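Local coordinates for glycosyl hydrolase family 2, TIM barrel domain protein (Parabacteroides merdae ATCC 43184, PDB 6DXU) that probably hydrolyses beta-glucuronides, as a family 2 glycoside hydrolase and beta-glucuronidase of the human gut microbiome, at residues I64-V68 with G91-T95; V513-G517 with L571-L576; A528-L532 with S566-R570; V627-T633 with V660-C664. One frame throughout, in Å; residues are numbered along the deposited sequence.

Contact 1 of 4, residues I64-V68 with G91-T95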
# COMPACT_ATOMS: atom_id res chain seq x y z
N ILE D 64 -19.21 -16.70 -22.54
CA ILE D 64 -18.75 -17.35 -23.75
C ILE D 64 -17.70 -16.45 -24.41
O ILE D 64 -17.97 -15.27 -24.68
CB ILE D 64 -19.92 -17.63 -24.70
CG1 ILE D 64 -20.93 -18.58 -24.01
CG2 ILE D 64 -19.41 -18.22 -26.04
CD1 ILE D 64 -22.32 -18.54 -24.60
N TRP D 65 -16.53 -17.01 -24.70
CA TRP D 65 -15.47 -16.26 -25.34
C TRP D 65 -15.62 -16.34 -26.86
O TRP D 65 -16.30 -17.22 -27.39
CB TRP D 65 -14.10 -16.81 -24.91
CG TRP D 65 -13.76 -16.64 -23.45
CD1 TRP D 65 -14.49 -17.08 -22.37
CD2 TRP D 65 -12.59 -16.01 -22.91
NE1 TRP D 65 -13.85 -16.74 -21.20
CE2 TRP D 65 -12.68 -16.08 -21.50
CE3 TRP D 65 -11.47 -15.37 -23.48
CZ2 TRP D 65 -11.70 -15.57 -20.66
CZ3 TRP D 65 -10.49 -14.85 -22.63
CH2 TRP D 65 -10.62 -14.95 -21.24
N GLN D 66 -14.99 -15.42 -27.57
CA GLN D 66 -15.06 -15.38 -29.03
C GLN D 66 -13.74 -15.82 -29.63
O GLN D 66 -12.69 -15.19 -29.34
CB GLN D 66 -15.41 -13.98 -29.50
CG GLN D 66 -15.14 -13.72 -30.96
CD GLN D 66 -15.63 -12.35 -31.35
OE1 GLN D 66 -15.70 -11.45 -30.52
NE2 GLN D 66 -15.79 -12.13 -32.66
N PRO D 67 -13.70 -16.81 -30.48
CA PRO D 67 -12.44 -17.15 -31.14
C PRO D 67 -11.99 -16.00 -32.04
O PRO D 67 -12.80 -15.42 -32.76
CB PRO D 67 -12.75 -18.39 -31.96
CG PRO D 67 -14.25 -18.45 -31.99
CD PRO D 67 -14.79 -17.75 -30.82
N VAL D 68 -10.70 -15.64 -31.95
CA VAL D 68 -10.14 -14.55 -32.74
C VAL D 68 -8.76 -14.96 -33.27
O VAL D 68 -8.11 -15.86 -32.75
CB VAL D 68 -10.02 -13.24 -31.93
CG1 VAL D 68 -11.39 -12.74 -31.51
CG2 VAL D 68 -9.10 -13.39 -30.72
N GLY D 91 -10.59 -6.13 -21.27
CA GLY D 91 -10.92 -7.31 -22.03
C GLY D 91 -9.79 -8.30 -21.89
O GLY D 91 -8.66 -7.92 -21.56
N TRP D 92 -10.10 -9.56 -22.13
CA TRP D 92 -9.14 -10.62 -21.89
C TRP D 92 -8.88 -11.43 -23.16
O TRP D 92 -9.77 -11.61 -23.99
CB TRP D 92 -9.63 -11.55 -20.81
CG TRP D 92 -9.48 -11.01 -19.41
CD1 TRP D 92 -10.30 -10.12 -18.77
CD2 TRP D 92 -8.44 -11.34 -18.48
NE1 TRP D 92 -9.85 -9.89 -17.48
CE2 TRP D 92 -8.71 -10.64 -17.28
CE3 TRP D 92 -7.32 -12.19 -18.54
CZ2 TRP D 92 -7.89 -10.74 -16.17
CZ3 TRP D 92 -6.51 -12.29 -17.42
CH2 TRP D 92 -6.80 -11.57 -16.25
N TYR D 93 -7.66 -11.96 -23.27
CA TYR D 93 -7.30 -12.92 -24.31
C TYR D 93 -6.73 -14.16 -23.64
O TYR D 93 -6.03 -14.06 -22.64
CB TYR D 93 -6.24 -12.35 -25.28
CG TYR D 93 -6.66 -11.12 -26.03
CD1 TYR D 93 -7.25 -11.22 -27.28
CD2 TYR D 93 -6.45 -9.85 -25.50
CE1 TYR D 93 -7.64 -10.08 -27.99
CE2 TYR D 93 -6.82 -8.71 -26.19
CZ TYR D 93 -7.41 -8.83 -27.44
OH TYR D 93 -7.79 -7.71 -28.15
N LYS D 94 -6.99 -15.33 -24.21
CA LYS D 94 -6.33 -16.53 -23.69
C LYS D 94 -5.96 -17.45 -24.83
O LYS D 94 -6.66 -17.53 -25.84
CB LYS D 94 -7.20 -17.29 -22.67
CG LYS D 94 -8.47 -17.89 -23.25
CD LYS D 94 -9.33 -18.52 -22.14
CE LYS D 94 -10.58 -19.16 -22.75
NZ LYS D 94 -11.46 -19.79 -21.72
N THR D 95 -4.85 -18.17 -24.64
CA THR D 95 -4.40 -19.20 -25.57
C THR D 95 -3.71 -20.28 -24.75
O THR D 95 -3.41 -20.10 -23.57
CB THR D 95 -3.47 -18.63 -26.66
OG1 THR D 95 -3.33 -19.57 -27.74
CG2 THR D 95 -2.08 -18.31 -26.09
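Trp65, just ahead of strand 66-68, faces strand 90-97 at Tyr93; the nearest CA pair across the two segments, Trp65 and Tyr93, is 8.9 Å apart. That spacing is too wide for direct strand pairing: strand 37-41 lies between, bonded through its backbone to Gln66 and Val68 on one flank and to Trp92 on the other. Side chains therefore have to bridge the gap. The indole of Trp65 reaches across, its CG anti to the carbonyl carbon (chi1 -65°), and the extended chain of Lys94 lies over one of its faces. Lys94 CD sits 3.8 Å from the centroid of the six-membered ring of Trp65, a CH-pi contact only 8° off the ring normal. Further along, Lys94 NZ comes 3.9 Å from the centroid of the five-membered ring of Trp65, a cation-pi contact equally over the face. The setting is the six-stranded antiparallel sheet of the family 2 sugar-binding domain, in which 66-68 is an outermost strand and 90-97 is third in order. Where the indole's benzo end meets strand 90-97, Trp65 CH2 packs obliquely on Trp92 CB at 3.6 Å; the Trp92 indole itself leads away, its NE1 bonded to Asp43. Val68 adds a looser touch, CG2 standing 4.5 Å from Tyr93 CD1 at the edge of that phenol, whose hydroxyl is held by His72.

Contact 2 of 4, residues V513-G517 with L571-L576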
# COMPACT_ATOMS: atom_id res chain seq x y z
N VAL D 513 2.73 21.18 -40.00
CA VAL D 513 2.07 19.87 -40.02
C VAL D 513 0.58 20.05 -39.71
O VAL D 513 0.21 20.71 -38.74
CB VAL D 513 2.73 18.85 -39.08
CG1 VAL D 513 4.09 18.43 -39.64
CG2 VAL D 513 2.83 19.38 -37.66
N GLU D 514 -0.25 19.42 -40.56
CA GLU D 514 -1.71 19.36 -40.55
C GLU D 514 -2.31 20.50 -41.36
O GLU D 514 -2.18 21.68 -41.01
CB GLU D 514 -2.32 19.36 -39.13
CG GLU D 514 -1.83 18.19 -38.27
CD GLU D 514 -2.66 17.99 -37.01
OE1 GLU D 514 -3.84 18.41 -37.00
OE2 GLU D 514 -2.13 17.39 -36.05
N TRP D 515 -2.95 20.12 -42.46
CA TRP D 515 -3.80 21.00 -43.25
C TRP D 515 -4.66 20.09 -44.11
O TRP D 515 -4.40 18.88 -44.20
CB TRP D 515 -2.99 21.99 -44.10
CG TRP D 515 -2.00 21.37 -45.10
CD1 TRP D 515 -0.71 20.99 -44.84
CD2 TRP D 515 -2.23 21.08 -46.49
NE1 TRP D 515 -0.12 20.49 -45.99
CE2 TRP D 515 -1.03 20.54 -47.01
CE3 TRP D 515 -3.33 21.24 -47.35
CZ2 TRP D 515 -0.90 20.13 -48.35
CZ3 TRP D 515 -3.20 20.84 -48.68
CH2 TRP D 515 -2.00 20.30 -49.17
N GLY D 516 -5.68 20.67 -44.73
CA GLY D 516 -6.55 19.91 -45.62
C GLY D 516 -8.02 20.22 -45.45
O GLY D 516 -8.39 21.33 -45.05
N GLY D 517 -8.88 19.23 -45.73
CA GLY D 517 -10.31 19.38 -45.56
C GLY D 517 -11.00 18.04 -45.73
O GLY D 517 -10.46 17.12 -46.34
N LEU D 571 -8.82 22.89 -53.00
CA LEU D 571 -8.01 23.36 -51.88
C LEU D 571 -6.60 22.79 -51.92
O LEU D 571 -5.62 23.50 -51.67
CB LEU D 571 -8.70 22.99 -50.55
CG LEU D 571 -8.01 23.39 -49.23
CD1 LEU D 571 -9.05 23.67 -48.16
CD2 LEU D 571 -7.03 22.31 -48.73
N ILE D 572 -6.47 21.49 -52.19
CA ILE D 572 -5.15 20.88 -52.24
C ILE D 572 -4.34 21.43 -53.41
O ILE D 572 -3.15 21.75 -53.28
CB ILE D 572 -5.28 19.34 -52.32
CG1 ILE D 572 -5.85 18.82 -50.99
CG2 ILE D 572 -3.93 18.69 -52.66
CD1 ILE D 572 -6.36 17.38 -51.08
N ASP D 573 -4.98 21.50 -54.59
CA ASP D 573 -4.37 22.08 -55.79
C ASP D 573 -3.73 23.42 -55.45
O ASP D 573 -2.55 23.66 -55.77
CB ASP D 573 -5.48 22.22 -56.85
CG ASP D 573 -4.97 22.64 -58.23
OD1 ASP D 573 -3.81 23.06 -58.41
OD2 ASP D 573 -5.80 22.52 -59.17
N TRP D 574 -4.48 24.29 -54.78
CA TRP D 574 -3.97 25.61 -54.44
C TRP D 574 -2.72 25.53 -53.56
O TRP D 574 -1.69 26.14 -53.87
CB TRP D 574 -5.06 26.42 -53.73
CG TRP D 574 -4.58 27.79 -53.39
CD1 TRP D 574 -4.00 28.20 -52.22
CD2 TRP D 574 -4.58 28.92 -54.26
NE1 TRP D 574 -3.66 29.53 -52.31
CE2 TRP D 574 -4.00 30.00 -53.55
CE3 TRP D 574 -5.02 29.14 -55.57
CZ2 TRP D 574 -3.85 31.27 -54.10
CZ3 TRP D 574 -4.87 30.41 -56.12
CH2 TRP D 574 -4.29 31.46 -55.38
N HIS D 575 -2.79 24.76 -52.46
CA HIS D 575 -1.65 24.64 -51.56
C HIS D 575 -0.40 24.18 -52.31
O HIS D 575 0.70 24.72 -52.11
CB HIS D 575 -1.96 23.64 -50.44
CG HIS D 575 -2.78 24.20 -49.32
ND1 HIS D 575 -4.13 24.45 -49.44
CD2 HIS D 575 -2.46 24.52 -48.05
CE1 HIS D 575 -4.60 24.91 -48.30
NE2 HIS D 575 -3.60 24.96 -47.43
N LEU D 576 -0.55 23.17 -53.16
CA LEU D 576 0.62 22.58 -53.81
C LEU D 576 1.24 23.54 -54.83
O LEU D 576 2.46 23.59 -54.97
CB LEU D 576 0.24 21.26 -54.47
CG LEU D 576 -0.25 20.22 -53.46
CD1 LEU D 576 -0.46 18.87 -54.11
CD2 LEU D 576 0.74 20.13 -52.29
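Trp515 CG lies between its backbone N and carbonyl carbon (chi1 58°), while His575 CG is anti to its own carbonyl carbon; these torsions lay the indole and imidazole over one another. The result is an offset stack: the six-membered ring of Trp515 and the His575 ring have centroids 4.2 Å apart and planes only 7° from parallel. The closest approach, 3.4 Å, is between Trp515 CZ3 and His575 CG. Rotation of the imidazole is fixed from within the helix, since ND1 of His575 donates to Leu571 O at 2.8 Å with an N-H...O angle of 163°. The acceptor lies near the imidazole plane, although the donor stands above the carbonyl plane of Leu571; the backbone N of His575 reaches the same oxygen from its opposite face. Replacing His575 with an alanine would probably leave the indole face without its stacked partner and Leu571 O with its helical N-H but no ring donor. Around the indole, Leu571 CD2 meets CE3 of Trp515 at the edge at 4.1 Å, and Ile572 CG1 and Leu576 CD2 approach its benzo end obliquely. The other leucine branch, Leu571 CD1, rests 3.9 Å from Gly516 O. At its polar end Trp515 NE1 is bonded to Thr588 OG1. Helix 565-579 belongs to the beta-alpha-beta crossover from strand 512-513 to the parallel strand 587-589, as in a TIM barrel, and Trp515, in the loop just past the first of these strands, packs on that helix.

Contact 3 of 4, residues A528-L532 with S566-R570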
# COMPACT_ATOMS: atom_id res chain seq x y z
N ALA D 528 -18.52 23.88 -56.01
CA ALA D 528 -17.97 23.59 -54.68
C ALA D 528 -18.05 24.79 -53.74
O ALA D 528 -17.98 24.61 -52.52
CB ALA D 528 -16.51 23.16 -54.81
N PHE D 529 -18.20 25.99 -54.27
CA PHE D 529 -18.18 27.20 -53.47
C PHE D 529 -19.58 27.76 -53.25
O PHE D 529 -19.72 28.90 -52.80
CB PHE D 529 -17.29 28.25 -54.13
CG PHE D 529 -15.89 27.79 -54.35
CD1 PHE D 529 -15.04 27.57 -53.29
CD2 PHE D 529 -15.41 27.56 -55.64
CE1 PHE D 529 -13.74 27.13 -53.49
CE2 PHE D 529 -14.12 27.11 -55.85
CZ PHE D 529 -13.28 26.90 -54.77
N TYR D 530 -20.61 26.93 -53.44
CA TYR D 530 -21.97 27.43 -53.55
C TYR D 530 -22.39 28.19 -52.29
O TYR D 530 -23.00 29.26 -52.37
CB TYR D 530 -22.90 26.25 -53.81
CG TYR D 530 -24.32 26.57 -54.22
CD1 TYR D 530 -25.40 26.21 -53.41
CD2 TYR D 530 -24.60 27.22 -55.41
CE1 TYR D 530 -26.71 26.48 -53.79
CE2 TYR D 530 -25.90 27.50 -55.81
CZ TYR D 530 -26.95 27.13 -54.99
OH TYR D 530 -28.24 27.41 -55.39
N ASN D 531 -22.07 27.64 -51.12
CA ASN D 531 -22.36 28.30 -49.85
C ASN D 531 -21.13 28.91 -49.20
O ASN D 531 -21.15 29.18 -47.99
CB ASN D 531 -23.05 27.31 -48.91
CG ASN D 531 -24.42 26.90 -49.41
OD1 ASN D 531 -25.22 27.75 -49.78
ND2 ASN D 531 -24.67 25.60 -49.46
N LEU D 532 -20.05 29.13 -49.96
CA LEU D 532 -18.78 29.58 -49.40
C LEU D 532 -18.35 30.95 -49.90
O LEU D 532 -17.20 31.34 -49.69
CB LEU D 532 -17.69 28.56 -49.70
CG LEU D 532 -17.99 27.15 -49.21
CD1 LEU D 532 -16.86 26.21 -49.57
CD2 LEU D 532 -18.20 27.20 -47.71
N SER D 566 -15.04 17.79 -54.54
CA SER D 566 -14.76 18.86 -55.49
C SER D 566 -14.09 20.05 -54.82
O SER D 566 -13.18 20.67 -55.39
CB SER D 566 -16.06 19.29 -56.19
OG SER D 566 -16.79 18.14 -56.62
N TYR D 567 -14.51 20.37 -53.60
CA TYR D 567 -13.89 21.47 -52.87
C TYR D 567 -12.46 21.12 -52.44
O TYR D 567 -11.54 21.92 -52.63
CB TYR D 567 -14.74 21.84 -51.65
CG TYR D 567 -14.11 22.94 -50.82
CD1 TYR D 567 -14.12 24.26 -51.26
CD2 TYR D 567 -13.50 22.66 -49.60
CE1 TYR D 567 -13.54 25.27 -50.51
CE2 TYR D 567 -12.91 23.67 -48.84
CZ TYR D 567 -12.93 24.97 -49.31
OH TYR D 567 -12.36 25.99 -48.58
N VAL D 568 -12.26 19.93 -51.85
CA VAL D 568 -10.94 19.65 -51.30
C VAL D 568 -9.92 19.47 -52.42
O VAL D 568 -8.73 19.78 -52.23
CB VAL D 568 -10.96 18.44 -50.33
CG1 VAL D 568 -10.95 17.13 -51.08
CG2 VAL D 568 -9.76 18.52 -49.38
N VAL D 569 -10.34 19.00 -53.58
CA VAL D 569 -9.43 18.91 -54.71
C VAL D 569 -8.91 20.29 -55.07
O VAL D 569 -7.72 20.47 -55.35
CB VAL D 569 -10.12 18.21 -55.90
CG1 VAL D 569 -9.43 18.56 -57.21
CG2 VAL D 569 -10.10 16.70 -55.69
N ARG D 570 -9.79 21.29 -55.05
CA ARG D 570 -9.35 22.65 -55.37
C ARG D 570 -8.50 23.23 -54.25
O ARG D 570 -7.57 24.00 -54.52
CB ARG D 570 -10.57 23.53 -55.64
CG ARG D 570 -11.27 23.15 -56.95
CD ARG D 570 -12.52 23.97 -57.20
NE ARG D 570 -13.09 23.62 -58.51
CZ ARG D 570 -12.99 24.38 -59.60
NH1 ARG D 570 -12.36 25.54 -59.57
NH2 ARG D 570 -13.54 23.96 -60.74
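Aromatic contact is made where Phe529 meets Tyr567: Phe529 CE1 comes 3.5 Å from Tyr567 CE1, at the edge of the phenol. The ring planes are 81° apart and the centroids 5.7 Å, and the side chains cross at about a right angle. Tyr567 extends its ring away from its own backbone N (chi1 177°), to the place where two side chains of the opposing loop converge on CE1. The second of these is Leu532, whose CD1 lies 3.6 Å from Tyr567 CE1. Phe529 and Leu532 are the first and last residues of a type I beta turn, closed by a backbone hydrogen bond from Leu532 N to Phe529 O, and the turn presents both to helix 565-579. This packing joins a long loop following strand 512-513, in the family 2 TIM-barrel region, to the early turns of the helix. Aliphatic packing is closest to the backbone: Ala528 CB is 3.6 Å from Tyr567 N and also touches CB of Ser566, so the loop lies directly on the helical main chain. On the other flank the extended chain of Arg570 puts CD 3.8 Å from Phe529 CE2, approaching the ring obliquely. Polar ends are satisfied by residues beyond the two segments: Tyr567 OH bonds to Gly487 O, Ser566 OG to Tyr641 OH, and the Arg570 guanidinium, turned 81° from the Phe529 ring, carries its charge to a salt bridge with Glu657.

Contact 4 of 4, residues V627-T633 with V660-C664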
# COMPACT_ATOMS: atom_id res chain seq x y z
N VAL D 627 -4.37 14.41 -57.15
CA VAL D 627 -3.86 15.78 -57.13
C VAL D 627 -2.42 15.78 -56.62
O VAL D 627 -1.51 16.28 -57.29
CB VAL D 627 -4.76 16.68 -56.28
CG1 VAL D 627 -4.26 18.14 -56.36
CG2 VAL D 627 -6.22 16.56 -56.70
N PHE D 628 -2.20 15.18 -55.44
CA PHE D 628 -0.85 15.04 -54.91
C PHE D 628 0.06 14.32 -55.90
O PHE D 628 1.17 14.78 -56.19
CB PHE D 628 -0.88 14.28 -53.58
CG PHE D 628 -1.26 15.12 -52.39
CD1 PHE D 628 -0.35 16.02 -51.84
CD2 PHE D 628 -2.51 15.01 -51.81
CE1 PHE D 628 -0.69 16.79 -50.74
CE2 PHE D 628 -2.85 15.79 -50.71
CZ PHE D 628 -1.95 16.68 -50.18
N GLN D 629 -0.40 13.20 -56.45
CA GLN D 629 0.45 12.41 -57.33
C GLN D 629 0.87 13.22 -58.56
O GLN D 629 2.02 13.11 -59.02
CB GLN D 629 -0.26 11.13 -57.75
CG GLN D 629 0.60 10.13 -58.47
CD GLN D 629 -0.16 8.86 -58.79
OE1 GLN D 629 -1.20 8.91 -59.45
NE2 GLN D 629 0.35 7.73 -58.33
N SER D 630 -0.03 14.07 -59.06
CA SER D 630 0.27 14.83 -60.28
C SER D 630 1.33 15.90 -60.03
O SER D 630 2.07 16.28 -60.96
CB SER D 630 -1.01 15.48 -60.82
OG SER D 630 -1.46 16.53 -59.97
N TYR D 631 1.42 16.40 -58.80
CA TYR D 631 2.39 17.41 -58.42
C TYR D 631 3.71 16.82 -57.93
O TYR D 631 4.74 17.48 -58.03
CB TYR D 631 1.83 18.30 -57.32
CG TYR D 631 1.02 19.49 -57.78
CD1 TYR D 631 -0.36 19.43 -57.85
CD2 TYR D 631 1.64 20.70 -58.06
CE1 TYR D 631 -1.11 20.53 -58.22
CE2 TYR D 631 0.91 21.80 -58.45
CZ TYR D 631 -0.47 21.71 -58.52
OH TYR D 631 -1.21 22.80 -58.89
N TRP D 632 3.69 15.60 -57.38
CA TRP D 632 4.79 15.11 -56.55
C TRP D 632 5.58 13.96 -57.16
O TRP D 632 6.56 13.52 -56.56
CB TRP D 632 4.24 14.69 -55.17
CG TRP D 632 3.97 15.84 -54.24
CD1 TRP D 632 4.12 17.18 -54.50
CD2 TRP D 632 3.50 15.76 -52.88
NE1 TRP D 632 3.79 17.92 -53.39
CE2 TRP D 632 3.40 17.08 -52.38
CE3 TRP D 632 3.17 14.69 -52.03
CZ2 TRP D 632 2.99 17.36 -51.07
CZ3 TRP D 632 2.76 14.98 -50.73
CH2 TRP D 632 2.66 16.30 -50.26
N THR D 633 5.19 13.44 -58.33
CA THR D 633 5.86 12.28 -58.90
C THR D 633 6.27 12.57 -60.33
O THR D 633 5.72 13.46 -60.99
CB THR D 633 4.98 11.03 -58.88
OG1 THR D 633 3.83 11.24 -59.71
CG2 THR D 633 4.51 10.71 -57.44
N VAL D 660 -8.23 17.84 -65.33
CA VAL D 660 -7.37 16.67 -65.46
C VAL D 660 -6.15 16.89 -64.58
O VAL D 660 -5.48 17.93 -64.67
CB VAL D 660 -6.97 16.42 -66.92
CG1 VAL D 660 -5.94 15.29 -67.02
CG2 VAL D 660 -8.22 16.08 -67.74
N TYR D 661 -5.87 15.92 -63.70
CA TYR D 661 -4.69 15.98 -62.83
C TYR D 661 -3.65 15.03 -63.41
O TYR D 661 -3.86 13.81 -63.48
CB TYR D 661 -5.07 15.67 -61.37
CG TYR D 661 -5.74 16.89 -60.79
CD1 TYR D 661 -4.99 17.98 -60.36
CD2 TYR D 661 -7.13 17.00 -60.77
CE1 TYR D 661 -5.59 19.13 -59.88
CE2 TYR D 661 -7.75 18.15 -60.28
CZ TYR D 661 -6.96 19.21 -59.84
OH TYR D 661 -7.55 20.36 -59.37
N SER D 662 -2.54 15.60 -63.86
CA SER D 662 -1.55 14.84 -64.61
C SER D 662 -0.21 15.52 -64.43
O SER D 662 -0.14 16.74 -64.24
CB SER D 662 -1.93 14.76 -66.10
OG SER D 662 -0.95 14.07 -66.86
N ASN D 663 0.86 14.73 -64.46
CA ASN D 663 2.21 15.29 -64.49
C ASN D 663 2.76 15.33 -65.91
O ASN D 663 3.93 15.67 -66.10
CB ASN D 663 3.16 14.50 -63.58
CG ASN D 663 3.16 13.02 -63.87
OD1 ASN D 663 2.53 12.55 -64.82
ND2 ASN D 663 3.88 12.26 -63.05
N CYS D 664 1.93 15.03 -66.90
CA CYS D 664 2.36 15.10 -68.29
C CYS D 664 2.57 16.55 -68.71
O CYS D 664 2.00 17.49 -68.15
CB CYS D 664 1.34 14.44 -69.21
SG CYS D 664 1.34 12.64 -69.14
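Helix 627-632 and strand 660-662 approach to 6.9 Å between axes, their directions 43° apart, and the backbones come closest, by CA atoms, at Ser630 and Asn663. Val627 covers the Tyr661 ring: CG2 stands 3.9 Å from its centroid, almost on the ring normal, a CH-pi contact, while CG1 touches CE1. The two side chains lie alongside each other, pointing the same way. Tyr661 OH is hydrogen-bonded to Asp573 OD2 on helix 565-579. At the ring edge is Ser630 OG, which turns back to Val627 O in its own helix; its CB packs 3.4 Å from Ser662 N. Where the helix ends, Asn663 CG lies between the backbone N and carbonyl carbon (chi1 53°), a torsion that directs ND2 to Thr633 O, 3.0 Å away with an N-H...O angle of 168°. The oxygen is nearly in the amide plane, but the donor stands above the carbonyl plane. Asn663 OD1 accepts from Met637 N, and ND2 also serves Lys635 O. A leucine in place of Tyr661 would probably leave Asp573 OD2 without its phenol partner and Val627 without the flat surface it covers. Ser662 OG accepts from Cys664 N, an ST turn, and is also hydrogen-bonded to Met637 O. The buried chemistry is thus divided: Val627 covers one face of a tyrosine whose hydroxyl is bonded to a carboxylate, while a single amide, bonded at both its ends, satisfies backbone atoms that follow the helix.

How the contacts relate
Contact 1 stands apart, its nearest atoms about 27 Å from contact 2, and is partly buried, whereas the other three are buried and gather around helix 565-579. Contacts 2 and 3 use successive parts of that helix and touch where Gly517 O meets Val568 CG2 at 3.4 Å. Contact 4 joins them through both its helix and its strand: Asp573 takes probable hydrogen bonds from both Tyr631 and Tyr661, and Ile572 and Leu576 pack on Phe628. Chemistry follows place. The sugar-binding sheet uses a lysine over an indole, the barrel segment an offset stack of nearly parallel rings, the outer loop steeply inclined rings, and the helix-strand junction an amide bonded to backbone.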